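Side-chain contacts in CzcP cation efflux P1-ATPase (Ralstonia metallidurans, PDB 4U9R), which probably exports zinc and related metal ions at the expense of ATP, and binds cadmium in the N-terminal extension described here: residues A[31-36]-A[90-95]; A[145-148]-A[153-156]. All blocks are in the same frame, centred on the assembly; numbering follows the deposited sequence.

Contact 1. Residues A[31-36]-A[90-95]; sequences PVLLPG and ELVTST
Leu33, the last residue of the short helix 30-33, pushes its forked end against the flank of helix 85-102, where Val92 and Thr93 receive it. The tight part is the pairing of methyl groups: CD1 of Leu33 lies 3.6 Å from CG1 of Val92, and the same CG1 is 4.0 Å from CD2 of Leu33, so the valine methyl sits against both tines of the fork. Because CG of Leu33 is turned anti to its own carbonyl carbon (chi1 -65°), the branch reaches the longer helix although the bond to CB does not aim at it. CD2 then continues onto the main chain, 3.7 Å from CA of Thr93. Both Leu33 and Val92 are buried. They share Ile74 of strand 73-78 as a further neighbour, while Leu48 and Leu52 of helix 43-53 close on Leu33 and Val92, respectively. At the side chain of Thr93 the packing thins out: CG2 is 4.1 Å from CD2 of Leu33, and the residue is partly exposed. Its OG1 is engaged locally, hydrogen-bonded to O of Arg89 one turn back. Farther round the helix, the hydroxyls of Ser94 and Thr95 bond likewise to the carbonyls of Glu90 and Leu91, each approaching the acceptor from the face opposite the backbone N-H. These three hydroxyls are thus bonded within the helix, and the contact across the segments rests on apolar groups. It belongs to the hydrophobic core between helices and antiparallel sheet that is characteristic of a ferredoxin-like domain.

Contact 2. Residues A[145-148]-A[153-156]; sequences VEFD and SAAG. With CD (cadmium ion), chain B.
The phenyl ring of Phe147 meets the start of helix 154-162 with its far end, CE2 and CZ, and the flat peptide joining Ser153 to Ala154 lies obliquely against it. CE2 is 3.7 Å from N of Ala154 and 3.9 Å from C of Ser153, whereas CZ touches the methyl CB of Ala154 at 3.9 Å. The ring gets there from a strand residue whose CB already faces the helix; CG is set between the backbone N and the carbonyl carbon (chi1 54°). Ser153 takes no part through its hydroxyl, which turns back as the N-cap: its OG accepts a weak, long but straight bond from N of Gly156. The second flat group, the carboxylate of Glu146, leaves the neighbouring strand position on the other side and grips the cadmium ion unevenly with both oxygens, OE2 at 2.1 Å and OE1 at 2.6 Å from the metal. The ion stands well above the plane of the carboxylate rather than within it. CG is anti to the backbone N (chi1 173°), and a bend at chi2 (140°) then sets the carboxylate at the metal. Asp42, Cys44 and His105 complete the site, and Arg47 hydrogen-bonds to OE2, the oxygen nearer the metal, so it is shared by cadmium and a guanidinium group. Strand 142-148, the middle one of its antiparallel sheet, therefore has metal on one face and helix 154-162 on the other. Ala154 also rests on Val106 and Trp108 of the adjoining strand 103-109, and Asp148 forms a salt bridge with Arg102 at the end of helix 85-102.

Contacts 1 and 2 follow one another along the chain and do not touch: their centres are 20 Å apart and their nearest atoms about 8 Å. Between them lies the cadmium ion that Glu146 of contact 2 binds directly, about 12 Å from the side chain of Leu33 in contact 1. Helix 43-53 links the two, since Leu48 and Leu52 pack on contact 1 while Cys44 ligates that metal. Helix 85-102 runs from contact 1 toward strand 103-109, which supplies His105. Strand 73-78 in turn connects contact 1 with the other cadmium site, for Ile74 and Val76 pack inward while Cys75 and His77 bind that metal.

Contact 1. Residues A[31-36]-A[90-95]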
ATOM      1  N   PRO A  31      -0.844   7.293  -7.365  1.00 47.41           N
ATOM      2  CA  PRO A  31      -0.146   6.281  -8.143  1.00 48.42           C
ATOM      3  C   PRO A  31       1.259   6.714  -8.535  1.00 49.21           C
ATOM      4  O   PRO A  31       2.092   5.864  -8.818  1.00 54.64           O
ATOM      5  CB  PRO A  31      -1.046   6.088  -9.377  1.00 49.12           C
ATOM      6  CG  PRO A  31      -2.386   6.555  -8.941  1.00 49.96           C
ATOM      7  CD  PRO A  31      -2.091   7.721  -8.028  1.00 47.81           C
ATOM      8  N   VAL A  32       1.533   8.017  -8.508  1.00 49.36           N
ATOM      9  CA  VAL A  32       2.863   8.520  -8.802  1.00 47.74           C
ATOM     10  C   VAL A  32       3.827   8.193  -7.676  1.00 46.99           C
ATOM     11  O   VAL A  32       4.976   7.864  -7.946  1.00 45.06           O
ATOM     12  CB  VAL A  32       2.853  10.044  -9.067  1.00 56.93           C
ATOM     13  CG1 VAL A  32       4.271  10.591  -9.216  1.00 56.59           C
ATOM     14  CG2 VAL A  32       2.039  10.349 -10.316  1.00 58.73           C
ATOM     15  N   LEU A  33       3.377   8.333  -6.423  1.00 40.98           N
ATOM     16  CA  LEU A  33       4.188   7.998  -5.295  1.00 38.09           C
ATOM     17  C   LEU A  33       4.194   6.504  -5.055  1.00 41.23           C
ATOM     18  O   LEU A  33       5.216   5.944  -4.688  1.00 35.93           O
ATOM     19  CB  LEU A  33       3.648   8.658  -4.041  1.00 40.37           C
ATOM     20  CG  LEU A  33       3.726  10.178  -4.058  1.00 39.35           C
ATOM     21  CD1 LEU A  33       3.038  10.734  -2.858  1.00 37.99           C
ATOM     22  CD2 LEU A  33       5.186  10.610  -4.145  1.00 39.90           C
ATOM     23  N   LEU A  34       3.018   5.889  -5.193  1.00 42.32           N
ATOM     24  CA  LEU A  34       2.816   4.500  -4.808  1.00 43.43           C
ATOM     25  C   LEU A  34       2.188   3.779  -6.008  1.00 47.58           C
ATOM     26  O   LEU A  34       0.977   3.573  -6.034  1.00 47.82           O
ATOM     27  CB  LEU A  34       1.916   4.429  -3.571  1.00 42.29           C
ATOM     28  CG  LEU A  34       2.547   4.986  -2.278  1.00 38.32           C
ATOM     29  CD1 LEU A  34       1.493   5.052  -1.179  1.00 36.64           C
ATOM     30  CD2 LEU A  34       3.765   4.177  -1.867  1.00 36.58           C
ATOM     31  N   PRO A  35       3.007   3.468  -7.029  1.00 48.80           N
ATOM     32  CA  PRO A  35       2.504   2.756  -8.211  1.00 57.64           C
ATOM     33  C   PRO A  35       2.035   1.338  -7.894  1.00 52.88           C
ATOM     34  O   PRO A  35       2.659   0.637  -7.105  1.00 54.82           O
ATOM     35  CB  PRO A  35       3.713   2.730  -9.158  1.00 52.94           C
ATOM     36  CG  PRO A  35       4.896   2.894  -8.277  1.00 56.02           C
ATOM     37  CD  PRO A  35       4.448   3.772  -7.139  1.00 50.31           C
ATOM     38  N   GLY A  36       0.907   0.944  -8.467  1.00 61.98           N
ATOM     39  CA  GLY A  36       0.487  -0.467  -8.454  1.00 64.86           C
ATOM     40  C   GLY A  36      -0.193  -0.944  -7.186  1.00 67.60           C
ATOM     41  O   GLY A  36      -0.112  -2.121  -6.840  1.00 69.78           O
ATOM     42  N   GLU A  90      10.763  16.452  -1.629  1.00 33.82           N
ATOM     43  CA  GLU A  90      11.771  15.385  -1.651  1.00 36.11           C
ATOM     44  C   GLU A  90      11.484  14.338  -0.596  1.00 32.47           C
ATOM     45  O   GLU A  90      11.574  13.131  -0.851  1.00 33.88           O
ATOM     46  CB  GLU A  90      13.186  15.997  -1.469  1.00 40.00           C
ATOM     47  CG  GLU A  90      14.350  15.017  -1.319  1.00 48.28           C
ATOM     48  CD  GLU A  90      15.709  15.727  -1.373  1.00 59.72           C
ATOM     49  OE1 GLU A  90      16.214  16.164  -0.303  1.00 61.03           O
ATOM     50  OE2 GLU A  90      16.247  15.893  -2.493  1.00 66.61           O
ATOM     51  N   LEU A  91      11.152  14.806   0.588  1.00 31.66           N
ATOM     52  CA  LEU A  91      10.700  13.952   1.660  1.00 36.21           C
ATOM     53  C   LEU A  91       9.478  13.148   1.223  1.00 33.69           C
ATOM     54  O   LEU A  91       9.443  11.947   1.402  1.00 32.65           O
ATOM     55  CB  LEU A  91      10.378  14.784   2.870  1.00 43.17           C
ATOM     56  CG  LEU A  91      10.539  14.213   4.257  1.00 53.97           C
ATOM     57  CD1 LEU A  91      11.791  13.355   4.414  1.00 58.28           C
ATOM     58  CD2 LEU A  91      10.619  15.404   5.201  1.00 56.77           C
ATOM     59  N   VAL A  92       8.493  13.790   0.611  1.00 33.31           N
ATOM     60  CA  VAL A  92       7.327  13.036   0.125  1.00 31.56           C
ATOM     61  C   VAL A  92       7.698  12.016  -0.946  1.00 30.18           C
ATOM     62  O   VAL A  92       7.375  10.856  -0.812  1.00 31.32           O
ATOM     63  CB  VAL A  92       6.195  13.926  -0.402  1.00 30.27           C
ATOM     64  CG1 VAL A  92       5.083  13.071  -0.968  1.00 32.06           C
ATOM     65  CG2 VAL A  92       5.653  14.836   0.692  1.00 30.41           C
ATOM     66  N   THR A  93       8.335  12.446  -2.027  1.00 31.11           N
ATOM     67  CA  THR A  93       8.657  11.545  -3.135  1.00 31.84           C
ATOM     68  C   THR A  93       9.643  10.447  -2.728  1.00 34.06           C
ATOM     69  O   THR A  93       9.529   9.319  -3.208  1.00 33.11           O
ATOM     70  CB  THR A  93       9.290  12.285  -4.334  1.00 33.96           C
ATOM     71  OG1 THR A  93      10.364  13.103  -3.856  1.00 34.73           O
ATOM     72  CG2 THR A  93       8.254  13.163  -5.041  1.00 35.40           C
ATOM     73  N   SER A  94      10.610  10.744  -1.866  1.00 33.14           N
ATOM     74  CA  SER A  94      11.564   9.690  -1.481  1.00 36.51           C
ATOM     75  C   SER A  94      10.989   8.711  -0.428  1.00 39.21           C
ATOM     76  O   SER A  94      11.349   7.533  -0.416  1.00 39.97           O
ATOM     77  CB  SER A  94      12.870  10.264  -0.971  1.00 33.60           C
ATOM     78  OG  SER A  94      12.727  10.781   0.340  1.00 38.67           O
ATOM     79  N   THR A  95      10.131   9.184   0.465  1.00 36.75           N
ATOM     80  CA  THR A  95       9.511   8.278   1.428  1.00 35.97           C
ATOM     81  C   THR A  95       8.613   7.308   0.655  1.00 36.37           C
ATOM     82  O   THR A  95       8.582   6.113   0.939  1.00 38.81           O
ATOM     83  CB  THR A  95       8.725   9.012   2.487  1.00 35.51           C
ATOM     84  OG1 THR A  95       9.596   9.913   3.167  1.00 38.01           O
ATOM     85  CG2 THR A  95       8.109   8.022   3.494  1.00 40.81           C
TER

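Contact 2. Residues A[145-148]-A[153-156]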
ATOM      1  N   VAL A 145      -3.288  -9.785  -0.979  1.00 69.33           N
ATOM      2  CA  VAL A 145      -2.121  -9.956  -0.101  1.00 70.50           C
ATOM      3  C   VAL A 145      -1.165  -8.747  -0.196  1.00 70.57           C
ATOM      4  O   VAL A 145      -1.188  -7.981  -1.172  1.00 69.69           O
ATOM      5  CB  VAL A 145      -1.390 -11.298  -0.400  1.00 70.05           C
ATOM      6  CG1 VAL A 145      -0.815 -11.317  -1.803  1.00 75.15           C
ATOM      7  CG2 VAL A 145      -0.290 -11.593   0.603  1.00 67.08           C
ATOM      8  N   GLU A 146      -0.366  -8.562   0.849  1.00 64.82           N
ATOM      9  CA  GLU A 146       0.682  -7.554   0.862  1.00 62.15           C
ATOM     10  C   GLU A 146       1.903  -8.181   1.482  1.00 59.33           C
ATOM     11  O   GLU A 146       1.781  -8.869   2.495  1.00 64.10           O
ATOM     12  CB  GLU A 146       0.232  -6.345   1.670  1.00 69.46           C
ATOM     13  CG  GLU A 146       1.322  -5.293   1.898  1.00 69.10           C
ATOM     14  CD  GLU A 146       0.796  -3.882   1.777  1.00 68.93           C
ATOM     15  OE1 GLU A 146      -0.429  -3.704   1.671  1.00 73.60           O
ATOM     16  OE2 GLU A 146       1.621  -2.953   1.760  1.00 62.24           O
ATOM     17  N   PHE A 147       3.071  -7.960   0.886  1.00 54.49           N
ATOM     18  CA  PHE A 147       4.268  -8.665   1.321  1.00 56.53           C
ATOM     19  C   PHE A 147       5.578  -7.882   1.276  1.00 62.39           C
ATOM     20  O   PHE A 147       5.729  -6.929   0.519  1.00 64.74           O
ATOM     21  CB  PHE A 147       4.430  -9.964   0.519  1.00 54.16           C
ATOM     22  CG  PHE A 147       4.413  -9.778  -0.969  1.00 49.86           C
ATOM     23  CD1 PHE A 147       3.216  -9.665  -1.645  1.00 49.91           C
ATOM     24  CD2 PHE A 147       5.590  -9.758  -1.698  1.00 53.44           C
ATOM     25  CE1 PHE A 147       3.191  -9.515  -3.016  1.00 50.01           C
ATOM     26  CE2 PHE A 147       5.583  -9.599  -3.075  1.00 50.31           C
ATOM     27  CZ  PHE A 147       4.378  -9.477  -3.737  1.00 52.09           C
ATOM     28  N   ASP A 148       6.527  -8.350   2.090  1.00 63.25           N
ATOM     29  CA  ASP A 148       7.845  -7.761   2.237  1.00 66.49           C
ATOM     30  C   ASP A 148       8.798  -8.335   1.179  1.00 70.01           C
ATOM     31  O   ASP A 148       9.260  -9.471   1.290  1.00 68.08           O
ATOM     32  CB  ASP A 148       8.361  -8.021   3.667  1.00 69.70           C
ATOM     33  CG  ASP A 148       9.787  -7.520   3.897  1.00 72.64           C
ATOM     34  OD1 ASP A 148      10.455  -7.079   2.939  1.00 70.60           O
ATOM     35  OD2 ASP A 148      10.242  -7.589   5.057  1.00 80.21           O
ATOM     36  N   SER A 153       8.923 -13.019  -2.593  1.00 76.17           N
ATOM     37  CA  SER A 153       8.378 -12.430  -3.820  1.00 75.72           C
ATOM     38  C   SER A 153       7.002 -13.029  -4.132  1.00 74.29           C
ATOM     39  O   SER A 153       6.531 -13.913  -3.427  1.00 74.20           O
ATOM     40  CB  SER A 153       9.334 -12.656  -5.000  1.00 76.43           C
ATOM     41  OG  SER A 153       9.415 -14.031  -5.348  1.00 78.91           O
ATOM     42  N   ALA A 154       6.371 -12.544  -5.195  1.00 73.42           N
ATOM     43  CA  ALA A 154       5.080 -13.063  -5.644  1.00 78.48           C
ATOM     44  C   ALA A 154       5.201 -14.458  -6.285  1.00 82.23           C
ATOM     45  O   ALA A 154       4.272 -15.269  -6.191  1.00 87.55           O
ATOM     46  CB  ALA A 154       4.433 -12.090  -6.617  1.00 80.17           C
ATOM     47  N   ALA A 155       6.331 -14.735  -6.935  1.00 77.83           N
ATOM     48  CA  ALA A 155       6.587 -16.060  -7.497  1.00 72.22           C
ATOM     49  C   ALA A 155       6.593 -17.081  -6.371  1.00 71.78           C
ATOM     50  O   ALA A 155       5.956 -18.119  -6.475  1.00 73.26           O
ATOM     51  CB  ALA A 155       7.904 -16.084  -8.258  1.00 72.09           C
ATOM     52  N   GLY A 156       7.290 -16.758  -5.286  1.00 71.84           N
ATOM     53  CA  GLY A 156       7.278 -17.562  -4.072  1.00 73.60           C
ATOM     54  C   GLY A 156       5.924 -17.706  -3.379  1.00 80.29           C
ATOM     55  O   GLY A 156       5.702 -18.708  -2.681  1.00 80.49           O
TER
HETATM   56 CD    CD B 301       0.779  -1.954   0.086  1.00 49.38          CD